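Local structure of putative peptide ABC-transport system periplasmic peptide-binding protein (Campylobacter jejuni, 4OEV) at residues F333-M338 against V377-L381. The protein binds nickel outside the cytoplasm and probably hands it to an ABC-type importer, within a family generally assigned to peptide transport. Residues are numbered along the deposited sequence.
Sequences FEIWAM and VDSFL. With OXL (oxalate ion), chain D.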
loop_
_atom_site.group_PDB
_atom_site.type_symbol
_atom_site.label_atom_id
_atom_site.label_comp_id
_atom_site.label_asym_id
_atom_site.label_seq_id
_atom_site.Cartn_x
_atom_site.Cartn_y
_atom_site.Cartn_z
ATOM N N PHE A 333 -18.107 -19.937 -7.600
ATOM C CA PHE A 333 -16.808 -19.745 -6.965
ATOM C C PHE A 333 -16.976 -18.966 -5.660
ATOM O O PHE A 333 -18.066 -18.450 -5.377
ATOM C CB PHE A 333 -15.827 -19.029 -7.915
ATOM C CG PHE A 333 -16.315 -17.694 -8.396
ATOM C CD1 PHE A 333 -16.022 -16.554 -7.680
ATOM C CD2 PHE A 333 -17.093 -17.581 -9.549
ATOM C CE1 PHE A 333 -16.490 -15.311 -8.109
ATOM C CE2 PHE A 333 -17.574 -16.348 -9.994
ATOM C CZ PHE A 333 -17.276 -15.200 -9.262
ATOM N N GLU A 334 -15.930 -18.904 -4.840
ATOM C CA GLU A 334 -16.067 -18.190 -3.569
ATOM C C GLU A 334 -15.529 -16.784 -3.654
ATOM O O GLU A 334 -14.580 -16.525 -4.395
ATOM C CB GLU A 334 -15.364 -18.932 -2.453
ATOM C CG GLU A 334 -15.946 -20.290 -2.211
ATOM C CD GLU A 334 -15.132 -21.102 -1.245
ATOM O OE1 GLU A 334 -15.708 -22.076 -0.725
ATOM O OE2 GLU A 334 -13.919 -20.776 -1.033
ATOM N N ILE A 335 -16.150 -15.870 -2.912
ATOM C CA ILE A 335 -15.637 -14.500 -2.801
ATOM C C ILE A 335 -15.236 -14.267 -1.346
ATOM O O ILE A 335 -16.096 -14.308 -0.467
ATOM C CB ILE A 335 -16.701 -13.467 -3.215
ATOM C CG1 ILE A 335 -17.181 -13.716 -4.648
ATOM C CG2 ILE A 335 -16.173 -12.069 -3.069
ATOM C CD1 ILE A 335 -18.545 -13.032 -4.935
ATOM N N TRP A 336 -13.950 -14.039 -1.076
ATOM C CA TRP A 336 -13.491 -13.901 0.298
ATOM C C TRP A 336 -13.276 -12.430 0.687
ATOM O O TRP A 336 -12.758 -11.639 -0.112
ATOM C CB TRP A 336 -12.189 -14.689 0.495
ATOM C CG TRP A 336 -12.402 -16.199 0.582
ATOM C CD1 TRP A 336 -12.911 -17.031 -0.398
ATOM C CD2 TRP A 336 -12.103 -17.037 1.699
ATOM N NE1 TRP A 336 -12.952 -18.333 0.058
ATOM C CE2 TRP A 336 -12.462 -18.363 1.339
ATOM C CE3 TRP A 336 -11.582 -16.797 2.979
ATOM C CZ2 TRP A 336 -12.299 -19.439 2.207
ATOM C CZ3 TRP A 336 -11.432 -17.878 3.853
ATOM C CH2 TRP A 336 -11.783 -19.178 3.451
ATOM N N ALA A 337 -13.681 -12.058 1.904
ATOM C CA ALA A 337 -13.500 -10.678 2.370
ATOM C C ALA A 337 -12.947 -10.695 3.770
ATOM O O ALA A 337 -13.271 -11.591 4.560
ATOM C CB ALA A 337 -14.856 -9.867 2.347
ATOM N N MET A 338 -12.107 -9.698 4.075
ATOM C CA MET A 338 -11.686 -9.458 5.447
ATOM C C MET A 338 -12.895 -9.118 6.321
ATOM O O MET A 338 -13.498 -8.068 6.108
ATOM C CB MET A 338 -10.689 -8.298 5.493
ATOM C CG MET A 338 -9.408 -8.504 4.664
ATOM S SD MET A 338 -8.487 -6.990 4.791
ATOM C CE MET A 338 -6.966 -7.348 3.878
ATOM N N VAL A 377 -7.467 -18.450 -2.447
ATOM C CA VAL A 377 -8.942 -18.378 -2.544
ATOM C C VAL A 377 -9.363 -18.041 -3.958
ATOM O O VAL A 377 -8.589 -17.456 -4.708
ATOM C CB VAL A 377 -9.516 -17.317 -1.569
ATOM C CG1 VAL A 377 -9.182 -17.712 -0.139
ATOM C CG2 VAL A 377 -8.958 -15.955 -1.887
ATOM N N ASP A 378 -10.598 -18.414 -4.354
ATOM C CA ASP A 378 -11.017 -18.201 -5.730
ATOM C C ASP A 378 -11.002 -16.755 -6.124
ATOM O O ASP A 378 -10.691 -16.402 -7.265
ATOM C CB ASP A 378 -12.476 -18.726 -6.005
ATOM C CG ASP A 378 -12.673 -20.224 -5.692
ATOM O OD1 ASP A 378 -11.713 -21.031 -5.859
ATOM O OD2 ASP A 378 -13.815 -20.602 -5.283
ATOM N N SER A 379 -11.447 -15.902 -5.202
ATOM C CA SER A 379 -11.400 -14.478 -5.425
ATOM C C SER A 379 -11.395 -13.778 -4.063
ATOM O O SER A 379 -11.751 -14.384 -3.023
ATOM C CB SER A 379 -12.566 -14.016 -6.301
ATOM O OG SER A 379 -13.833 -14.175 -5.663
ATOM N N PHE A 380 -10.971 -12.533 -4.067
ATOM C CA PHE A 380 -10.635 -11.835 -2.824
ATOM C C PHE A 380 -10.913 -10.345 -2.990
ATOM O O PHE A 380 -10.545 -9.773 -4.016
ATOM C CB PHE A 380 -9.125 -12.083 -2.475
ATOM C CG PHE A 380 -8.674 -11.426 -1.199
ATOM C CD1 PHE A 380 -9.036 -11.954 0.033
ATOM C CD2 PHE A 380 -7.865 -10.288 -1.243
ATOM C CE1 PHE A 380 -8.600 -11.345 1.215
ATOM C CE2 PHE A 380 -7.418 -9.675 -0.053
ATOM C CZ PHE A 380 -7.806 -10.189 1.163
ATOM N N LEU A 381 -11.579 -9.725 -2.001
ATOM C CA LEU A 381 -11.886 -8.303 -2.050
ATOM C C LEU A 381 -10.596 -7.580 -1.623
ATOM O O LEU A 381 -10.390 -7.384 -0.435
ATOM C CB LEU A 381 -13.052 -7.946 -1.105
ATOM C CG LEU A 381 -13.930 -6.780 -1.596
ATOM C CD1 LEU A 381 -13.112 -5.536 -1.843
ATOM C CD2 LEU A 381 -14.625 -7.147 -2.888
HETATM C C1 OXL D . -5.231 -5.843 0.719
HETATM C C2 OXL D . -3.793 -6.260 0.431
HETATM O O1 OXL D . -6.265 -6.304 0.075
HETATM O O2 OXL D . -3.634 -7.411 -0.014
HETATM O O3 OXL D . -5.375 -5.043 1.666
HETATM O O4 OXL D . -2.783 -5.539 0.774
HETATM O O HOH W 1 -11.658 -20.630 -2.352
#
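Strands 333-338 and 379-381 run parallel, their local axes 28° apart and 4.6 Å at closest approach, and the register pairs Trp336 with Phe380 at a CA-CA distance of 4.7 Å. That pair forms a single parallel bridge: Trp336 N donates to Ser379 O (3.0 Å, 160° at the hydrogen), and Leu381 N donates to Trp336 O (2.9 Å, 161°), so both polar backbone atoms of Trp336 bond to the residues flanking Phe380. A CA-H...O contact from Phe380 CA to Trp336 O (3.4 Å) supplements them.

Before the bridge, side chains of the second segment bind the Glu334 backbone: Glu334 N donates to Asp378 OD2 (2.7 Å, 160°), and Ser379 OG donates to Glu334 O (2.8 Å). Glu334 OE2 accepts from Trp336 NE1 (2.8 Å) and from a water that in turn accepts from Asp378 N (2.6 and 3.2 Å respectively), which holds the carboxylate beside the indole despite Asp378 OD2 lying 4.3 Å from Glu334 OE2. Val377 CG1 sits over the indole face in a CH-pi contact, 3.5 Å from the five-membered ring centroid and 9° off its normal.

At the C-terminal ends, Met338 CE meets the edge of the Phe380 ring (CE to CZ, 4.0 Å), and both residues border the oxalate: Phe380 CE2 lies 3.6 Å from O1 and Met338 CE 3.6 Å from O3. Helix 342-357 links 333-338 to its other parallel neighbour, strand 361-367, a beta-alpha-beta unit of this periplasmic solute-binding protein, while the bridge brings strand 379-384 alongside, its Phe380 joining Met338 in the oxalate pocket next to nickel.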